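Local coordinates for protein histone acetyltransferase (Trypanosoma brucei brucei, PDB 6IF4) that probably acetylates lysine side chains of histones as a MYST-family enzyme, represented by its presumed Tudor domain, a likely chromatin-binding module, at residues F4-V10 against A21-V26; Y11-H15 against V39-Q44; Q34-V39 against W51-L57. One frame throughout, in Å; residues are numbered along the deposited sequence.

Contact 1 (F4-V10 against A21-V26); sequences FEVRQKV and AIIQEV
This is an antiparallel strand pairing with a turn built onto its end, joining the first two strands of the small sheet, 9-13 and 18-28. Register is set by Lys9 opposite Ile22 as a non-hydrogen-bonded pair (CA-CA 4.7 Å) and Val10 opposite Ala21 as a hydrogen-bonded pair (CA-CA 5.3 Å). Val10 N gives to Ala21 O at 3.0 Å and Ala21 N to Val10 O at 2.8 Å; one step on, Ile23 N gives to Gln8 O at 3.2 Å. Ahead of the strand, Glu5 to Gln8 make a type II turn, with Arg7 at phi/psi 82/-2 and Gln8 N bonded to Glu5 O at 3.0 Å. The Gln8 side chain, extended (t, t), reaches Glu5, its OE1 accepting from Glu5 N at 2.9 Å. The turn is tied to strand 18-28 by Arg7 N to Ile23 O, 2.8 Å, and by a water between Arg7 NH1 (3.0 Å) and Gln24 O (2.7 Å). The Arg7 guanidinium lies with one face over Ile22 CG2, 3.8 Å from NH2. On the buried side Ile23 (m, t) puts CD1 3.3 Å from Phe4 CB and 4.0 Å from Val10 CG1; nearer the surface, Val6 CG2 meets Val26 CG2 at 3.8 Å. Phe4 sets its ring edge-to-face with Tyr37. Gln24 (phi/psi -89/-32) and Glu25 both face Tyr38, a classic beta bulge in strand 18-28. A first hairpin of this kind, strongly bent and closing over an apolar interior, is characteristic of the SH3-like barrel to which Tudor-knot and chromo-barrel domains belong.

Contact 2 (Y11-H15 against V39-Q44); sequences YATLH and VHYVEQ
Strands 11-13 and 39-41 cross almost at right angles, their N-to-C directions 92° apart (signed crossing angle -92°) and their axes 8.4 Å apart at closest approach, so no backbone ladder joins them, and side chains of 39-44 meet both side chains and carbonyls of 11-15. This is packing across the interior of an SH3-like barrel, whose strongly bent sheet brings strands that are not neighbours face to face. The nearest CA atoms are those of Ala12 and Val39, 7.6 Å apart. Residues 11-13 are extended and Leu14 continues at phi/psi -155/107; after strand 39-41 the chain reverses in a type I turn from Tyr41 to Gln44, closed by Gln44 N to Tyr41 O at 3.1 Å. Ala12, Leu14, Val39, Tyr41 and Gln44 direct their CA-to-CB bonds toward the opposing segment. Ala12 CB lies 4.2 Å from Val39 CG2 and 3.8 Å from Tyr41 CE1. Tyr41 (chi1 -62°, chi2 -88°) reaches across the gap with its ring. Leu14, rotamer t, p, places CD2 over the ring face, 3.9 Å from the centroid and just 5° off the normal, a CH-pi contact, while its CB sits 3.5 Å from Tyr41 CE1. The same CD2 comes within 4.4 Å of Gln44 CD, at the margin. Arg50 and Leu52 of strand 50-53 also pack on Tyr41, and Leu57 fills in beside Ala12 and Val39. The phenol is thus largely enclosed, and its polar end is satisfied by backbone: Tyr41 OH donates to Thr13 O, near the ring plane, at 2.7 Å.

Contact 3 (Q34-V39 against W51-L57); sequences QLLYYV and WLPGSAL
Residues 34-39 and 51-57 form an antiparallel pairing between strands 35-41 and 50-53, a hairpin of the SH3-like sheet; the short strand axes are 4.5 Å apart at closest approach, with their directions at 137°. Tyr37 and Leu52 are the hydrogen-bonded pair and satisfy each other: Tyr37 N to Leu52 O is 2.9 Å and Leu52 N to Tyr37 O 2.8 Å. Two CA-H...O contacts flank them, Trp51 CA to Tyr37 O at 3.3 Å and Leu36 CA to Leu52 O at 3.6 Å. Beyond Pro53 the chains part, and a water bridges the gap, donating to Leu35 O (2.6 Å) and accepting from Gly54 N (2.6 Å) and, weakly, from Gln34 NE2 (3.1 Å). The 3-10 turn at 54-56 uses Ala56 N to Pro53 O (3.1 Å) and Leu57 N to Gly54 O (3.0 Å). On the Leu36-Tyr38-Trp51 face, Trp51 (chi1 -71°, chi2 97°) packs obliquely against Tyr38 (planes at 47°), with Tyr38 CB 3.6 Å from the centroid of the Trp51 six-membered ring, over its face, in a CH-pi contact. On the other face Tyr37 CD2 touches Leu57 CD1 at 3.6 Å, and Val39 CG2 meets Leu52 CD1 at 3.7 Å. Strand 18-28 flanks 35-41 on its other edge, through backbone bonds from Tyr38 to the Gln24-Glu25 bulge, while the 3-10 turn carries the chain to strand 57-59, beside strand 9-13.

In the fold
The three contacts enclose one barrel interior, with centres 9 to 11 Å apart. Strand 18-28 of contact 1 is bonded directly to strand 35-41 used by contacts 2 and 3: Ile22 O lies 2.8 Å from His40 N, Gln24 N 2.6 Å from Tyr38 O and Glu25 O 2.9 Å from Tyr38 N. Contacts 2 and 3 share Val39 and join again where Thr13 N comes 3.1 Å from Ala56 O. Inside, Ala12 CB of contact 2 packs 3.6 Å from Leu57 CD2 of contact 3, and Val26 CG2 of contact 1 lies 3.6 Å from Tyr37 CD1 of contact 3. All three are packing of the presumed Tudor domain; the acetyltransferase part probably lies outside this construct.

Contact 1 (F4-V10 against A21-V26)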
loop_
_atom_site.group_PDB
_atom_site.type_symbol
_atom_site.label_atom_id
_atom_site.label_comp_id
_atom_site.label_asym_id
_atom_site.label_seq_id
_atom_site.Cartn_x
_atom_site.Cartn_y
_atom_site.Cartn_z
ATOM N N PHE B 4 -8.574 -2.575 1.399
ATOM C CA PHE B 4 -7.560 -2.671 2.432
ATOM C C PHE B 4 -7.780 -1.572 3.464
ATOM O O PHE B 4 -8.349 -0.516 3.166
ATOM C CB PHE B 4 -6.157 -2.575 1.828
ATOM C CG PHE B 4 -5.900 -3.538 0.700
ATOM C CD1 PHE B 4 -5.464 -4.830 0.953
ATOM C CD2 PHE B 4 -6.072 -3.144 -0.617
ATOM C CE1 PHE B 4 -5.217 -5.713 -0.087
ATOM C CE2 PHE B 4 -5.826 -4.020 -1.659
ATOM C CZ PHE B 4 -5.398 -5.306 -1.394
ATOM N N GLU B 5 -7.301 -1.816 4.684
ATOM C CA GLU B 5 -7.532 -0.922 5.809
ATOM C C GLU B 5 -6.209 -0.466 6.415
ATOM O O GLU B 5 -5.165 -1.099 6.237
ATOM C CB GLU B 5 -8.394 -1.595 6.887
ATOM C CG GLU B 5 -9.480 -2.495 6.327
ATOM C CD GLU B 5 -10.741 -2.487 7.169
ATOM O OE1 GLU B 5 -11.432 -1.448 7.202
ATOM O OE2 GLU B 5 -11.045 -3.526 7.794
ATOM N N VAL B 6 -6.268 0.662 7.128
ATOM C CA VAL B 6 -5.095 1.161 7.835
ATOM C C VAL B 6 -4.653 0.127 8.860
ATOM O O VAL B 6 -5.480 -0.433 9.594
ATOM C CB VAL B 6 -5.409 2.515 8.490
ATOM C CG1 VAL B 6 -4.275 2.947 9.409
ATOM C CG2 VAL B 6 -5.672 3.572 7.426
ATOM N N ARG B 7 -3.345 -0.139 8.899
ATOM C CA ARG B 7 -2.630 -1.090 9.758
ATOM C C ARG B 7 -2.704 -2.514 9.208
ATOM O O ARG B 7 -2.116 -3.420 9.807
ATOM C CB ARG B 7 -3.110 -1.098 11.220
ATOM C CG ARG B 7 -3.003 0.239 11.956
ATOM C CD ARG B 7 -1.775 1.048 11.547
ATOM N NE ARG B 7 -0.523 0.331 11.779
ATOM C CZ ARG B 7 0.681 0.820 11.501
ATOM N NH1 ARG B 7 0.803 2.035 10.982
ATOM N NH2 ARG B 7 1.764 0.095 11.740
ATOM N N GLN B 8 -3.404 -2.750 8.101
ATOM C CA GLN B 8 -3.459 -4.089 7.530
ATOM C C GLN B 8 -2.105 -4.491 6.956
ATOM O O GLN B 8 -1.445 -3.710 6.266
ATOM C CB GLN B 8 -4.524 -4.156 6.438
ATOM C CG GLN B 8 -4.656 -5.515 5.773
ATOM C CD GLN B 8 -5.863 -5.600 4.870
ATOM O OE1 GLN B 8 -6.670 -4.674 4.807
ATOM N NE2 GLN B 8 -5.995 -6.715 4.160
ATOM N N LYS B 9 -1.696 -5.725 7.237
ATOM C CA LYS B 9 -0.500 -6.286 6.626
ATOM C C LYS B 9 -0.803 -6.697 5.191
ATOM O O LYS B 9 -1.799 -7.381 4.927
ATOM C CB LYS B 9 -0.003 -7.486 7.427
ATOM C CG LYS B 9 -0.048 -7.281 8.931
ATOM C CD LYS B 9 0.965 -8.157 9.630
ATOM C CE LYS B 9 1.204 -7.678 11.053
ATOM N NZ LYS B 9 1.639 -6.257 11.080
ATOM N N VAL B 10 0.057 -6.281 4.264
ATOM C CA VAL B 10 -0.124 -6.536 2.842
ATOM C C VAL B 10 1.227 -6.875 2.227
ATOM O O VAL B 10 2.277 -6.755 2.860
ATOM C CB VAL B 10 -0.741 -5.326 2.106
ATOM C CG1 VAL B 10 -2.129 -4.991 2.655
ATOM C CG2 VAL B 10 0.192 -4.129 2.202
ATOM N N ALA B 21 4.596 -5.307 3.629
ATOM C CA ALA B 21 4.333 -3.900 3.884
ATOM C C ALA B 21 3.138 -3.772 4.820
ATOM O O ALA B 21 2.484 -4.758 5.172
ATOM C CB ALA B 21 4.099 -3.140 2.573
ATOM N N ILE B 22 2.853 -2.532 5.208
ATOM C CA ILE B 22 1.710 -2.195 6.044
ATOM C C ILE B 22 1.109 -0.917 5.481
ATOM O O ILE B 22 1.814 -0.069 4.928
ATOM C CB ILE B 22 2.102 -2.011 7.534
ATOM C CG1 ILE B 22 2.672 -3.301 8.123
ATOM C CG2 ILE B 22 0.914 -1.550 8.371
ATOM C CD1 ILE B 22 3.368 -3.103 9.456
ATOM N N ILE B 23 -0.204 -0.790 5.596
ATOM C CA ILE B 23 -0.898 0.392 5.107
ATOM C C ILE B 23 -0.936 1.436 6.215
ATOM O O ILE B 23 -1.482 1.195 7.296
ATOM C CB ILE B 23 -2.298 0.034 4.604
ATOM C CG1 ILE B 23 -2.124 -0.691 3.271
ATOM C CG2 ILE B 23 -3.153 1.278 4.436
ATOM C CD1 ILE B 23 -3.348 -1.200 2.712
ATOM N N GLN B 24 -0.349 2.599 5.940
ATOM C CA GLN B 24 -0.283 3.673 6.919
ATOM C C GLN B 24 -1.477 4.598 6.853
ATOM O O GLN B 24 -1.906 5.117 7.890
ATOM C CB GLN B 24 0.968 4.523 6.686
ATOM C CG GLN B 24 2.285 3.863 7.026
ATOM C CD GLN B 24 3.269 4.853 7.615
ATOM O OE1 GLN B 24 4.197 4.476 8.337
ATOM N NE2 GLN B 24 3.052 6.135 7.334
ATOM N N GLU B 25 -2.037 4.788 5.662
ATOM C CA GLU B 25 -3.099 5.754 5.449
ATOM C C GLU B 25 -3.920 5.312 4.252
ATOM O O GLU B 25 -3.425 4.616 3.362
ATOM C CB GLU B 25 -2.553 7.168 5.187
ATOM C CG GLU B 25 -1.823 7.816 6.346
ATOM C CD GLU B 25 -2.745 8.178 7.491
ATOM O OE1 GLU B 25 -3.969 8.278 7.262
ATOM O OE2 GLU B 25 -2.245 8.366 8.619
ATOM N N VAL B 26 -5.185 5.712 4.250
ATOM C CA VAL B 26 -6.081 5.513 3.122
ATOM C C VAL B 26 -6.630 6.876 2.732
ATOM O O VAL B 26 -6.946 7.698 3.600
ATOM C CB VAL B 26 -7.220 4.531 3.470
ATOM C CG1 VAL B 26 -8.226 4.439 2.332
ATOM C CG2 VAL B 26 -6.653 3.157 3.793
HETATM O O HOH W 1 -1.021 4.377 10.380
#

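Contact 2 (Y11-H15 against V39-Q44)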
loop_
_atom_site.group_PDB
_atom_site.type_symbol
_atom_site.label_atom_id
_atom_site.label_comp_id
_atom_site.label_asym_id
_atom_site.label_seq_id
_atom_site.Cartn_x
_atom_site.Cartn_y
_atom_site.Cartn_z
ATOM N N TYR B 11 1.178 -7.319 0.976
ATOM C CA TYR B 11 2.334 -7.342 0.096
ATOM C C TYR B 11 2.169 -6.218 -0.913
ATOM O O TYR B 11 1.084 -6.030 -1.469
ATOM C CB TYR B 11 2.467 -8.678 -0.635
ATOM C CG TYR B 11 2.928 -9.832 0.230
ATOM C CD1 TYR B 11 4.245 -9.920 0.661
ATOM C CD2 TYR B 11 2.047 -10.837 0.603
ATOM C CE1 TYR B 11 4.670 -10.977 1.448
ATOM C CE2 TYR B 11 2.462 -11.897 1.389
ATOM C CZ TYR B 11 3.773 -11.961 1.809
ATOM O OH TYR B 11 4.185 -13.016 2.593
ATOM N N ALA B 12 3.240 -5.470 -1.144
ATOM C CA ALA B 12 3.205 -4.331 -2.047
ATOM C C ALA B 12 4.348 -4.436 -3.041
ATOM O O ALA B 12 5.471 -4.792 -2.674
ATOM C CB ALA B 12 3.295 -3.003 -1.285
ATOM N N THR B 13 4.054 -4.143 -4.303
ATOM C CA THR B 13 5.107 -4.136 -5.302
ATOM C C THR B 13 6.052 -2.967 -5.062
ATOM O O THR B 13 5.653 -1.887 -4.611
ATOM C CB THR B 13 4.530 -4.053 -6.715
ATOM O OG1 THR B 13 3.763 -2.851 -6.852
ATOM C CG2 THR B 13 3.650 -5.256 -7.003
ATOM N N LEU B 14 7.320 -3.194 -5.381
ATOM C CA LEU B 14 8.330 -2.146 -5.300
ATOM C C LEU B 14 9.413 -2.539 -6.288
ATOM O O LEU B 14 10.167 -3.484 -6.032
ATOM C CB LEU B 14 8.887 -2.020 -3.884
ATOM C CG LEU B 14 10.156 -1.184 -3.702
ATOM C CD1 LEU B 14 9.897 0.263 -4.076
ATOM C CD2 LEU B 14 10.665 -1.291 -2.267
ATOM N N HIS B 15 9.473 -1.829 -7.413
ATOM C CA HIS B 15 10.379 -2.181 -8.501
ATOM C C HIS B 15 10.142 -3.623 -8.947
ATOM O O HIS B 15 11.051 -4.457 -8.976
ATOM C CB HIS B 15 11.830 -1.927 -8.104
ATOM C CG HIS B 15 12.097 -0.505 -7.723
ATOM N ND1 HIS B 15 12.536 -0.137 -6.469
ATOM C CD2 HIS B 15 11.974 0.644 -8.429
ATOM C CE1 HIS B 15 12.677 1.174 -6.422
ATOM N NE2 HIS B 15 12.343 1.673 -7.599
ATOM N N VAL B 39 1.628 3.137 1.757
ATOM C CA VAL B 39 2.172 1.889 2.270
ATOM C C VAL B 39 3.561 2.146 2.826
ATOM O O VAL B 39 4.309 2.992 2.318
ATOM C CB VAL B 39 2.192 0.794 1.182
ATOM C CG1 VAL B 39 0.889 0.809 0.390
ATOM C CG2 VAL B 39 3.388 0.950 0.257
ATOM N N HIS B 40 3.889 1.446 3.903
ATOM C CA HIS B 40 5.237 1.423 4.444
ATOM C C HIS B 40 5.797 0.020 4.274
ATOM O O HIS B 40 5.170 -0.957 4.699
ATOM C CB HIS B 40 5.252 1.831 5.920
ATOM C CG HIS B 40 6.557 1.567 6.605
ATOM N ND1 HIS B 40 7.716 2.239 6.280
ATOM C CD2 HIS B 40 6.888 0.707 7.597
ATOM C CE1 HIS B 40 8.706 1.801 7.037
ATOM N NE2 HIS B 40 8.230 0.871 7.847
ATOM N N TYR B 41 6.959 -0.082 3.640
ATOM C CA TYR B 41 7.605 -1.372 3.470
ATOM C C TYR B 41 8.265 -1.734 4.789
ATOM O O TYR B 41 9.063 -0.965 5.336
ATOM C CB TYR B 41 8.615 -1.342 2.330
ATOM C CG TYR B 41 7.966 -1.040 1.007
ATOM C CD1 TYR B 41 7.456 -2.059 0.209
ATOM C CD2 TYR B 41 7.841 0.268 0.564
ATOM C CE1 TYR B 41 6.850 -1.778 -0.999
ATOM C CE2 TYR B 41 7.239 0.557 -0.633
ATOM C CZ TYR B 41 6.747 -0.465 -1.412
ATOM O OH TYR B 41 6.149 -0.164 -2.609
ATOM N N VAL B 42 7.918 -2.915 5.291
ATOM C CA VAL B 42 8.251 -3.308 6.652
ATOM C C VAL B 42 9.756 -3.372 6.879
ATOM O O VAL B 42 10.241 -3.043 7.969
ATOM C CB VAL B 42 7.555 -4.651 6.931
ATOM C CG1 VAL B 42 8.320 -5.434 7.927
ATOM C CG2 VAL B 42 6.116 -4.404 7.374
ATOM N N GLU B 43 10.522 -3.756 5.865
ATOM C CA GLU B 43 11.969 -3.857 5.976
ATOM C C GLU B 43 12.673 -2.809 5.122
ATOM O O GLU B 43 13.772 -3.046 4.614
ATOM C CB GLU B 43 12.429 -5.264 5.608
ATOM C CG GLU B 43 11.930 -6.312 6.588
ATOM C CD GLU B 43 12.788 -7.554 6.611
ATOM O OE1 GLU B 43 13.738 -7.599 7.418
ATOM O OE2 GLU B 43 12.505 -8.487 5.831
ATOM N N GLN B 44 12.044 -1.648 4.956
ATOM C CA GLN B 44 12.680 -0.504 4.326
ATOM C C GLN B 44 12.482 0.745 5.174
ATOM O O GLN B 44 11.579 0.823 6.010
ATOM C CB GLN B 44 12.131 -0.262 2.909
ATOM C CG GLN B 44 12.141 -1.491 2.017
ATOM C CD GLN B 44 13.390 -1.584 1.162
ATOM O OE1 GLN B 44 14.064 -0.583 0.912
ATOM N NE2 GLN B 44 13.708 -2.792 0.714
#

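Contact 3 (Q34-V39 against W51-L57)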
loop_
_atom_site.group_PDB
_atom_site.type_symbol
_atom_site.label_atom_id
_atom_site.label_comp_id
_atom_site.label_asym_id
_atom_site.label_seq_id
_atom_site.Cartn_x
_atom_site.Cartn_y
_atom_site.Cartn_z
ATOM N N GLN B 34 -11.110 6.496 -6.879
ATOM C CA GLN B 34 -10.270 5.354 -6.474
ATOM C C GLN B 34 -9.626 5.564 -5.093
ATOM O O GLN B 34 -9.275 6.648 -4.773
ATOM C CB GLN B 34 -9.213 5.182 -7.557
ATOM C CG GLN B 34 -7.912 4.578 -7.105
ATOM C CD GLN B 34 -7.132 3.970 -8.242
ATOM O OE1 GLN B 34 -6.414 4.643 -8.954
ATOM N NE2 GLN B 34 -7.219 2.666 -8.369
ATOM N N LEU B 35 -9.555 4.501 -4.306
ATOM C CA LEU B 35 -8.844 4.522 -3.014
ATOM C C LEU B 35 -7.349 4.356 -3.298
ATOM O O LEU B 35 -7.020 3.534 -4.103
ATOM C CB LEU B 35 -9.346 3.379 -2.150
ATOM C CG LEU B 35 -10.687 3.626 -1.481
ATOM C CD1 LEU B 35 -11.139 2.437 -0.676
ATOM C CD2 LEU B 35 -10.629 4.833 -0.608
ATOM N N LEU B 36 -6.531 5.175 -2.657
ATOM C CA LEU B 36 -5.060 5.068 -2.703
ATOM C C LEU B 36 -4.572 4.825 -1.271
ATOM O O LEU B 36 -5.131 5.353 -0.348
ATOM C CB LEU B 36 -4.423 6.310 -3.306
ATOM C CG LEU B 36 -4.844 6.610 -4.732
ATOM C CD1 LEU B 36 -4.208 7.879 -5.233
ATOM C CD2 LEU B 36 -4.542 5.453 -5.624
ATOM N N TYR B 37 -3.523 4.045 -1.172
ATOM C CA TYR B 37 -2.998 3.592 0.105
ATOM C C TYR B 37 -1.557 4.049 0.249
ATOM O O TYR B 37 -0.746 3.852 -0.659
ATOM C CB TYR B 37 -3.093 2.068 0.212
ATOM C CG TYR B 37 -4.466 1.525 -0.133
ATOM C CD1 TYR B 37 -5.461 1.434 0.831
ATOM C CD2 TYR B 37 -4.770 1.120 -1.429
ATOM C CE1 TYR B 37 -6.714 0.950 0.520
ATOM C CE2 TYR B 37 -6.023 0.633 -1.749
ATOM C CZ TYR B 37 -6.991 0.548 -0.770
ATOM O OH TYR B 37 -8.240 0.067 -1.080
ATOM N N TYR B 38 -1.246 4.659 1.389
ATOM C CA TYR B 38 0.122 5.032 1.715
ATOM C C TYR B 38 0.739 3.846 2.438
ATOM O O TYR B 38 0.401 3.570 3.593
ATOM C CB TYR B 38 0.161 6.287 2.583
ATOM C CG TYR B 38 1.528 6.922 2.659
ATOM C CD1 TYR B 38 2.142 7.427 1.521
ATOM C CD2 TYR B 38 2.209 7.011 3.866
ATOM C CE1 TYR B 38 3.394 8.008 1.583
ATOM C CE2 TYR B 38 3.461 7.589 3.938
ATOM C CZ TYR B 38 4.049 8.087 2.793
ATOM O OH TYR B 38 5.296 8.663 2.859
ATOM N N VAL B 39 1.628 3.137 1.757
ATOM C CA VAL B 39 2.172 1.889 2.270
ATOM C C VAL B 39 3.561 2.146 2.826
ATOM O O VAL B 39 4.309 2.992 2.318
ATOM C CB VAL B 39 2.192 0.794 1.182
ATOM C CG1 VAL B 39 0.889 0.809 0.390
ATOM C CG2 VAL B 39 3.388 0.950 0.257
ATOM N N TRP B 51 2.514 6.212 -2.062
ATOM C CA TRP B 51 1.103 6.026 -2.367
ATOM C C TRP B 51 0.958 5.021 -3.504
ATOM O O TRP B 51 1.629 5.141 -4.533
ATOM C CB TRP B 51 0.457 7.357 -2.748
ATOM C CG TRP B 51 0.304 8.300 -1.600
ATOM C CD1 TRP B 51 1.145 9.317 -1.260
ATOM C CD2 TRP B 51 -0.755 8.314 -0.636
ATOM N NE1 TRP B 51 0.675 9.966 -0.147
ATOM C CE2 TRP B 51 -0.490 9.369 0.259
ATOM C CE3 TRP B 51 -1.903 7.537 -0.441
ATOM C CZ2 TRP B 51 -1.329 9.669 1.330
ATOM C CZ3 TRP B 51 -2.733 7.835 0.623
ATOM C CH2 TRP B 51 -2.442 8.890 1.497
ATOM N N LEU B 52 0.088 4.034 -3.324
ATOM C CA LEU B 52 -0.118 3.013 -4.343
ATOM C C LEU B 52 -1.588 2.723 -4.506
ATOM O O LEU B 52 -2.368 2.830 -3.543
ATOM C CB LEU B 52 0.620 1.710 -3.993
ATOM C CG LEU B 52 2.143 1.788 -3.901
ATOM C CD1 LEU B 52 2.713 0.492 -3.342
ATOM C CD2 LEU B 52 2.738 2.103 -5.265
ATOM N N PRO B 53 -2.033 2.358 -5.709
ATOM C CA PRO B 53 -3.395 1.876 -5.900
ATOM C C PRO B 53 -3.526 0.432 -5.427
ATOM O O PRO B 53 -2.540 -0.254 -5.150
ATOM C CB PRO B 53 -3.600 1.989 -7.410
ATOM C CG PRO B 53 -2.234 1.760 -7.965
ATOM C CD PRO B 53 -1.275 2.380 -6.978
ATOM N N GLY B 54 -4.778 -0.022 -5.337
ATOM C CA GLY B 54 -5.026 -1.384 -4.894
ATOM C C GLY B 54 -4.420 -2.432 -5.808
ATOM O O GLY B 54 -4.104 -3.539 -5.362
ATOM N N SER B 55 -4.234 -2.098 -7.092
ATOM C CA SER B 55 -3.678 -3.047 -8.054
ATOM C C SER B 55 -2.240 -3.429 -7.736
ATOM O O SER B 55 -1.735 -4.410 -8.292
ATOM C CB SER B 55 -3.761 -2.473 -9.471
ATOM O OG SER B 55 -3.278 -1.144 -9.516
ATOM N N ALA B 56 -1.564 -2.673 -6.874
ATOM C CA ALA B 56 -0.196 -2.974 -6.482
ATOM C C ALA B 56 -0.111 -3.757 -5.179
ATOM O O ALA B 56 0.999 -4.055 -4.726
ATOM C CB ALA B 56 0.615 -1.679 -6.355
ATOM N N LEU B 57 -1.245 -4.114 -4.582
ATOM C CA LEU B 57 -1.275 -4.701 -3.251
ATOM C C LEU B 57 -1.872 -6.102 -3.277
ATOM O O LEU B 57 -2.679 -6.449 -4.143
ATOM C CB LEU B 57 -2.083 -3.831 -2.275
ATOM C CG LEU B 57 -1.663 -2.371 -2.111
ATOM C CD1 LEU B 57 -2.555 -1.680 -1.091
ATOM C CD2 LEU B 57 -0.206 -2.274 -1.701
HETATM O O HOH W 2 -7.026 1.351 -5.570
#